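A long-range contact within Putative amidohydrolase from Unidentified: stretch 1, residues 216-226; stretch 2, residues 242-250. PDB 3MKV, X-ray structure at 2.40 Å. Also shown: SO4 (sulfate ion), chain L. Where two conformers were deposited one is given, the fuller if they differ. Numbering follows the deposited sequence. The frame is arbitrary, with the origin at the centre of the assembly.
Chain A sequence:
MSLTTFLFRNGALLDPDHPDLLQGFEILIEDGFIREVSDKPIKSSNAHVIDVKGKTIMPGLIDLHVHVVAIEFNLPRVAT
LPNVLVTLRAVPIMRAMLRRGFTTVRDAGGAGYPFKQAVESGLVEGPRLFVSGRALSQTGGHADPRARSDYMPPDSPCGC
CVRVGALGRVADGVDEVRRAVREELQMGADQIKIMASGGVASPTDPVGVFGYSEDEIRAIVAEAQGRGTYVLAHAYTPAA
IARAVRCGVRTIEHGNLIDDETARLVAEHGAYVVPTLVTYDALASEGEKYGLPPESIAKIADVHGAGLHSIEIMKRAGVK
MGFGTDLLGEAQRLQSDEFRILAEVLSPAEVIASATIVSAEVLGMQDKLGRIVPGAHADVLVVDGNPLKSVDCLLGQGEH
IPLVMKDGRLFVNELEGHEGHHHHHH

Stretch 1 (216-226) EIRAIVAEAQG
Stretch 2 (242-250) ARAVRCGVR

Stretch 1 is helical from Glu216 onward, in a helix that begins earlier in the chain. Its phi/psi values stay near -62/-44, and i to i+4 bonds run unbroken from Ile220 N to Glu216 O (2.8 Å) through Gly226 N to Ala222 O (2.9 Å). Stretch 2 enters as the last turns of another helix, with Arg246 N bonded to Ala242 O at 3.1 Å, and then leaves it. Gly248 breaks the helical pattern at phi/psi 115/3. Bonds from Val249 N to Ala244 O (3.1 Å) and from Gly248 N to Val245 O (3.2 Å) close a Schellman motif, after which Val249 is extended at -60/134.

This turn, rather than the flank of the second helix, supplies most of the contact. The backbones come nearest at Arg218 CA and Cys247 CA, 5.2 Å apart, and Val221 CA and Gly248 CA are 6.2 Å apart. The two stretches bury 359 Å² in total, and no direct hydrogen bond joins them; packing and one water make the connection.

Glycine at 248 is explained twice over by the geometry. A CB there would be jammed against the carbonyl O of Cys247, and it would also lie 3.0 Å from Val221 CG1. Without it, Val221 CG1 approaches Gly248 O to 3.6 Å.

Ile217 and Cys247 have the largest areas covered by the other stretch, 82 and 88 Å², and both have CA-to-CB bonds directed toward it. Ile217 is mt (-63°, 178°) and Cys247 is m (-70°). Ile217 CG2 lies 3.1 Å from Cys247 CB, a very short apolar approach, and 3.9 Å from Val249 CG2. Along its other branch, Ile217 CD1 reaches back along the helix to Ala244 CA at 4.3 Å and Arg243 NH1 at 4.2 Å. Arg243 starts sideways, but its chi1 of 49° (p), chi2 of -164° (t) and chi3 of -52° (m) bring its end nearer.

One turn after Ile217, Val221 (chi1 176°, t) also points toward stretch 2. Its CG2 sits 3.7 Å from Cys247 O and 4.2 Å from CG2 of Val249, itself t at 170°.

The CA-to-CB bond of Arg218 (chi1 to chi3 m, t, m; chi4 -100°) points sideways, and its CG lies 3.7 Å from Cys247 CB. Its NH1 donates to water 1 at 2.8 Å, and that water donates to Arg246 O, also at 2.8 Å, bridging the stretches.

Arg250 leads its end away to a sulfate ion, probably from the crystallisation liquor: NH2 donates to SO4 O1 at 2.7 Å and NE to SO4 O4 at 3.1 Å.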

ATOM      1  N   GLU A 216     -10.304  22.985 -12.648  1.00 46.96           N
ATOM      2  CA  GLU A 216      -8.979  22.408 -12.913  1.00 48.80           C
ATOM      3  C   GLU A 216      -8.145  23.341 -13.790  1.00 43.37           C
ATOM      4  O   GLU A 216      -7.033  23.693 -13.423  1.00 52.21           O
ATOM      5  CB  GLU A 216      -9.080  21.005 -13.535  1.00 51.61           C
ATOM      6  CG  GLU A 216      -9.529  19.904 -12.566  1.00 41.43           C
ATOM      7  CD  GLU A 216     -10.269  18.777 -13.267  1.00 45.67           C
ATOM      8  OE1 GLU A 216      -9.918  17.587 -13.066  1.00 38.08           O
ATOM      9  OE2 GLU A 216     -11.208  19.083 -14.031  1.00 53.47           O
ATOM     10  N   ILE A 217      -8.698  23.786 -14.915  1.00 47.54           N
ATOM     11  CA  ILE A 217      -7.966  24.673 -15.816  1.00 49.73           C
ATOM     12  C   ILE A 217      -7.444  25.896 -15.079  1.00 50.60           C
ATOM     13  O   ILE A 217      -6.262  26.229 -15.178  1.00 56.09           O
ATOM     14  CB  ILE A 217      -8.828  25.143 -17.004  1.00 49.28           C
ATOM     15  CG1 ILE A 217      -9.237  23.958 -17.875  1.00 51.40           C
ATOM     16  CG2 ILE A 217      -8.083  26.199 -17.842  1.00 31.37           C
ATOM     17  CD1 ILE A 217     -10.137  24.357 -19.058  1.00 55.01           C
ATOM     18  N   ARG A 218      -8.329  26.566 -14.349  1.00 51.17           N
ATOM     19  CA  ARG A 218      -7.945  27.751 -13.584  1.00 51.54           C
ATOM     20  C   ARG A 218      -6.878  27.443 -12.524  1.00 53.33           C
ATOM     21  O   ARG A 218      -5.980  28.253 -12.293  1.00 55.80           O
ATOM     22  CB  ARG A 218      -9.168  28.430 -12.957  1.00 50.44           C
ATOM     23  CG  ARG A 218     -10.185  28.947 -13.974  1.00 57.89           C
ATOM     24  CD  ARG A 218     -11.220  29.891 -13.347  1.00 55.72           C
ATOM     25  NE  ARG A 218     -12.334  29.155 -12.749  1.00 61.45           N
ATOM     26  CZ  ARG A 218     -13.517  28.983 -13.333  1.00 63.41           C
ATOM     27  NH1 ARG A 218     -13.764  29.506 -14.535  1.00 56.19           N
ATOM     28  NH2 ARG A 218     -14.454  28.287 -12.711  1.00 65.06           N
ATOM     29  N   ALA A 219      -6.960  26.284 -11.875  1.00 52.31           N
ATOM     30  CA  ALA A 219      -5.881  25.890 -10.953  1.00 51.09           C
ATOM     31  C   ALA A 219      -4.555  25.710 -11.696  1.00 48.01           C
ATOM     32  O   ALA A 219      -3.514  26.149 -11.219  1.00 52.42           O
ATOM     33  CB  ALA A 219      -6.232  24.620 -10.193  1.00 50.14           C
ATOM     34  N   ILE A 220      -4.600  25.062 -12.858  1.00 43.92           N
ATOM     35  CA  ILE A 220      -3.396  24.819 -13.658  1.00 43.99           C
ATOM     36  C   ILE A 220      -2.759  26.132 -14.127  1.00 45.41           C
ATOM     37  O   ILE A 220      -1.556  26.332 -13.983  1.00 48.73           O
ATOM     38  CB  ILE A 220      -3.679  23.875 -14.864  1.00 46.44           C
ATOM     39  CG1 ILE A 220      -4.006  22.457 -14.380  1.00 45.42           C
ATOM     40  CG2 ILE A 220      -2.472  23.795 -15.768  1.00 42.67           C
ATOM     41  CD1 ILE A 220      -4.795  21.601 -15.374  1.00 38.55           C
ATOM     42  N   VAL A 221      -3.571  27.034 -14.669  1.00 47.27           N
ATOM     43  CA  VAL A 221      -3.085  28.337 -15.118  1.00 42.97           C
ATOM     44  C   VAL A 221      -2.448  29.158 -13.972  1.00 43.94           C
ATOM     45  O   VAL A 221      -1.392  29.765 -14.140  1.00 44.14           O
ATOM     46  CB  VAL A 221      -4.219  29.151 -15.785  1.00 38.92           C
ATOM     47  CG1 VAL A 221      -3.727  30.512 -16.141  1.00 44.34           C
ATOM     48  CG2 VAL A 221      -4.757  28.430 -17.037  1.00 27.76           C
ATOM     49  N   ALA A 222      -3.089  29.170 -12.809  1.00 46.93           N
ATOM     50  CA  ALA A 222      -2.552  29.887 -11.651  1.00 47.63           C
ATOM     51  C   ALA A 222      -1.199  29.326 -11.226  1.00 44.25           C
ATOM     52  O   ALA A 222      -0.259  30.074 -10.972  1.00 50.48           O
ATOM     53  CB  ALA A 222      -3.531  29.836 -10.506  1.00 48.87           C
ATOM     54  N   GLU A 223      -1.098  28.006 -11.171  1.00 44.15           N
ATOM     55  CA  GLU A 223       0.177  27.338 -10.902  1.00 46.87           C
ATOM     56  C   GLU A 223       1.298  27.732 -11.869  1.00 47.67           C
ATOM     57  O   GLU A 223       2.428  27.962 -11.438  1.00 50.84           O
ATOM     58  CB  GLU A 223       0.003  25.815 -10.906  1.00 49.77           C
ATOM     59  CG  GLU A 223      -0.681  25.275  -9.674  1.00 59.57           C
ATOM     60  CD  GLU A 223      -0.085  25.832  -8.395  1.00 61.99           C
ATOM     61  OE1 GLU A 223       1.157  25.869  -8.292  1.00 60.82           O
ATOM     62  OE2 GLU A 223      -0.861  26.227  -7.493  1.00 67.59           O
ATOM     63  N   ALA A 224       1.000  27.781 -13.170  1.00 44.78           N
ATOM     64  CA  ALA A 224       1.995  28.190 -14.162  1.00 47.67           C
ATOM     65  C   ALA A 224       2.377  29.663 -14.019  1.00 51.77           C
ATOM     66  O   ALA A 224       3.558  30.047 -14.153  1.00 48.82           O
ATOM     67  CB  ALA A 224       1.494  27.904 -15.573  1.00 45.26           C
ATOM     68  N   GLN A 225       1.373  30.495 -13.750  1.00 50.81           N
ATOM     69  CA  GLN A 225       1.614  31.919 -13.621  1.00 44.86           C
ATOM     70  C   GLN A 225       2.396  32.258 -12.358  1.00 49.52           C
ATOM     71  O   GLN A 225       3.109  33.259 -12.323  1.00 50.09           O
ATOM     72  CB  GLN A 225       0.313  32.687 -13.646  1.00 44.41           C
ATOM     73  CG  GLN A 225      -0.345  32.724 -14.996  1.00 55.01           C
ATOM     74  CD  GLN A 225      -1.689  33.404 -14.931  1.00 51.57           C
ATOM     75  OE1 GLN A 225      -2.164  33.745 -13.846  1.00 57.31           O
ATOM     76  NE2 GLN A 225      -2.310  33.616 -16.088  1.00 40.61           N
ATOM     77  N   GLY A 226       2.271  31.432 -11.324  1.00 46.36           N
ATOM     78  CA  GLY A 226       3.044  31.666 -10.101  1.00 48.54           C
ATOM     79  C   GLY A 226       4.533  31.513 -10.336  1.00 53.57           C
ATOM     80  O   GLY A 226       5.356  31.939  -9.509  1.00 55.08           O
ATOM     81  N   ALA A 242     -13.258  28.423 -26.255  1.00 56.40           N
ATOM     82  CA  ALA A 242     -13.766  29.547 -25.475  1.00 54.90           C
ATOM     83  C   ALA A 242     -13.551  29.398 -23.964  1.00 53.47           C
ATOM     84  O   ALA A 242     -13.140  30.348 -23.291  1.00 53.20           O
ATOM     85  CB  ALA A 242     -15.255  29.778 -25.793  1.00 54.14           C
ATOM     86  N   ARG A 243     -13.840  28.216 -23.423  1.00 53.73           N
ATOM     87  CA  ARG A 243     -13.760  28.024 -21.968  1.00 55.68           C
ATOM     88  C   ARG A 243     -12.312  28.062 -21.492  1.00 54.09           C
ATOM     89  O   ARG A 243     -11.998  28.621 -20.434  1.00 54.06           O
ATOM     90  CB  ARG A 243     -14.441  26.721 -21.540  1.00 54.23           C
ATOM     91  CG  ARG A 243     -14.022  25.511 -22.353  1.00 64.67           C
ATOM     92  CD  ARG A 243     -14.984  24.341 -22.157  1.00 67.04           C
ATOM     93  NE  ARG A 243     -15.191  24.032 -20.744  1.00 70.93           N
ATOM     94  CZ  ARG A 243     -14.502  23.122 -20.054  1.00 65.07           C
ATOM     95  NH1 ARG A 243     -13.535  22.411 -20.635  1.00 51.30           N
ATOM     96  NH2 ARG A 243     -14.784  22.925 -18.774  1.00 60.35           N
ATOM     97  N   ALA A 244     -11.442  27.459 -22.292  1.00 48.60           N
ATOM     98  CA  ALA A 244     -10.014  27.466 -22.036  1.00 51.22           C
ATOM     99  C   ALA A 244      -9.492  28.887 -21.919  1.00 49.15           C
ATOM    100  O   ALA A 244      -8.751  29.223 -20.997  1.00 55.97           O
ATOM    101  CB  ALA A 244      -9.284  26.721 -23.156  1.00 52.69           C
ATOM    102  N   VAL A 245      -9.883  29.731 -22.860  1.00 49.80           N
ATOM    103  CA  VAL A 245      -9.443  31.118 -22.844  1.00 52.02           C
ATOM    104  C   VAL A 245      -9.999  31.918 -21.661  1.00 54.36           C
ATOM    105  O   VAL A 245      -9.302  32.772 -21.107  1.00 55.10           O
ATOM    106  CB  VAL A 245      -9.743  31.818 -24.176  1.00 51.16           C
ATOM    107  CG1 VAL A 245      -9.634  33.318 -24.024  1.00 57.27           C
ATOM    108  CG2 VAL A 245      -8.778  31.323 -25.229  1.00 42.43           C
ATOM    109  N   ARG A 246     -11.244  31.652 -21.275  1.00 53.24           N
ATOM    110  CA  ARG A 246     -11.864  32.340 -20.145  0.50 53.83           C
ATOM    111  C   ARG A 246     -11.225  31.888 -18.847  1.00 54.49           C
ATOM    112  O   ARG A 246     -11.322  32.559 -17.826  1.00 58.02           O
ATOM    113  CB  ARG A 246     -13.363  32.045 -20.084  0.50 55.06           C
ATOM    114  CG  ARG A 246     -14.204  32.808 -21.079  0.50 56.56           C
ATOM    115  CD  ARG A 246     -15.688  32.531 -20.866  0.50 61.59           C
ATOM    116  NE  ARG A 246     -16.174  31.405 -21.661  0.50 64.26           N
ATOM    117  CZ  ARG A 246     -16.464  30.200 -21.176  0.50 62.54           C
ATOM    118  NH1 ARG A 246     -16.903  29.249 -21.995  0.50 55.14           N
ATOM    119  NH2 ARG A 246     -16.318  29.944 -19.878  0.50 50.66           N
ATOM    120  N   CYS A 247     -10.587  30.725 -18.887  1.00 56.15           N
ATOM    121  CA  CYS A 247      -9.938  30.175 -17.702  1.00 57.85           C
ATOM    122  C   CYS A 247      -8.494  30.641 -17.584  1.00 54.96           C
ATOM    123  O   CYS A 247      -7.855  30.431 -16.558  1.00 56.96           O
ATOM    124  CB  CYS A 247     -10.016  28.651 -17.691  1.00 57.87           C
ATOM    125  SG  CYS A 247     -11.686  28.011 -17.405  1.00 61.52           S
ATOM    126  N   GLY A 248      -7.989  31.282 -18.632  1.00 55.07           N
ATOM    127  CA  GLY A 248      -6.704  31.969 -18.558  1.00 52.89           C
ATOM    128  C   GLY A 248      -5.600  31.392 -19.431  1.00 54.47           C
ATOM    129  O   GLY A 248      -4.466  31.866 -19.385  1.00 52.57           O
ATOM    130  N   VAL A 249      -5.926  30.373 -20.224  1.00 50.98           N
ATOM    131  CA  VAL A 249      -4.960  29.731 -21.108  1.00 49.88           C
ATOM    132  C   VAL A 249      -4.386  30.739 -22.115  1.00 53.25           C
ATOM    133  O   VAL A 249      -5.139  31.495 -22.717  1.00 53.24           O
ATOM    134  CB  VAL A 249      -5.631  28.584 -21.857  1.00 49.45           C
ATOM    135  CG1 VAL A 249      -4.743  28.059 -22.951  1.00 56.96           C
ATOM    136  CG2 VAL A 249      -5.992  27.473 -20.893  1.00 51.35           C
ATOM    137  N   ARG A 250      -3.063  30.742 -22.304  1.00 50.63           N
ATOM    138  CA  ARG A 250      -2.404  31.735 -23.176  1.00 46.55           C
ATOM    139  C   ARG A 250      -2.303  31.365 -24.671  1.00 49.93           C
ATOM    140  O   ARG A 250      -2.547  32.206 -25.542  1.00 43.62           O
ATOM    141  CB  ARG A 250      -1.026  32.099 -22.635  1.00 48.37           C
ATOM    142  CG  ARG A 250      -0.304  33.197 -23.417  1.00 41.24           C
ATOM    143  CD  ARG A 250       0.647  33.977 -22.492  1.00 33.93           C
ATOM    144  NE  ARG A 250       1.631  34.746 -23.254  1.00 56.86           N
ATOM    145  CZ  ARG A 250       2.606  34.202 -23.977  1.00 49.48           C
ATOM    146  NH1 ARG A 250       2.721  32.887 -24.037  1.00 47.71           N
ATOM    147  NH2 ARG A 250       3.449  34.970 -24.660  1.00 45.92           N
TER
HETATM  148  S   SO4 L 428       1.612  38.420 -24.214  0.50 47.14           S
HETATM  149  O1  SO4 L 428       2.595  37.516 -24.804  0.50 44.19           O
HETATM  150  O2  SO4 L 428       2.265  39.646 -23.793  0.50 40.93           O
HETATM  151  O3  SO4 L 428       0.591  38.719 -25.209  0.50 46.10           O
HETATM  152  O4  SO4 L 428       1.002  37.795 -23.041  0.50 46.76           O
HETATM  153  O   HOH W   1     -12.843  31.931 -15.539  1.00 56.45           O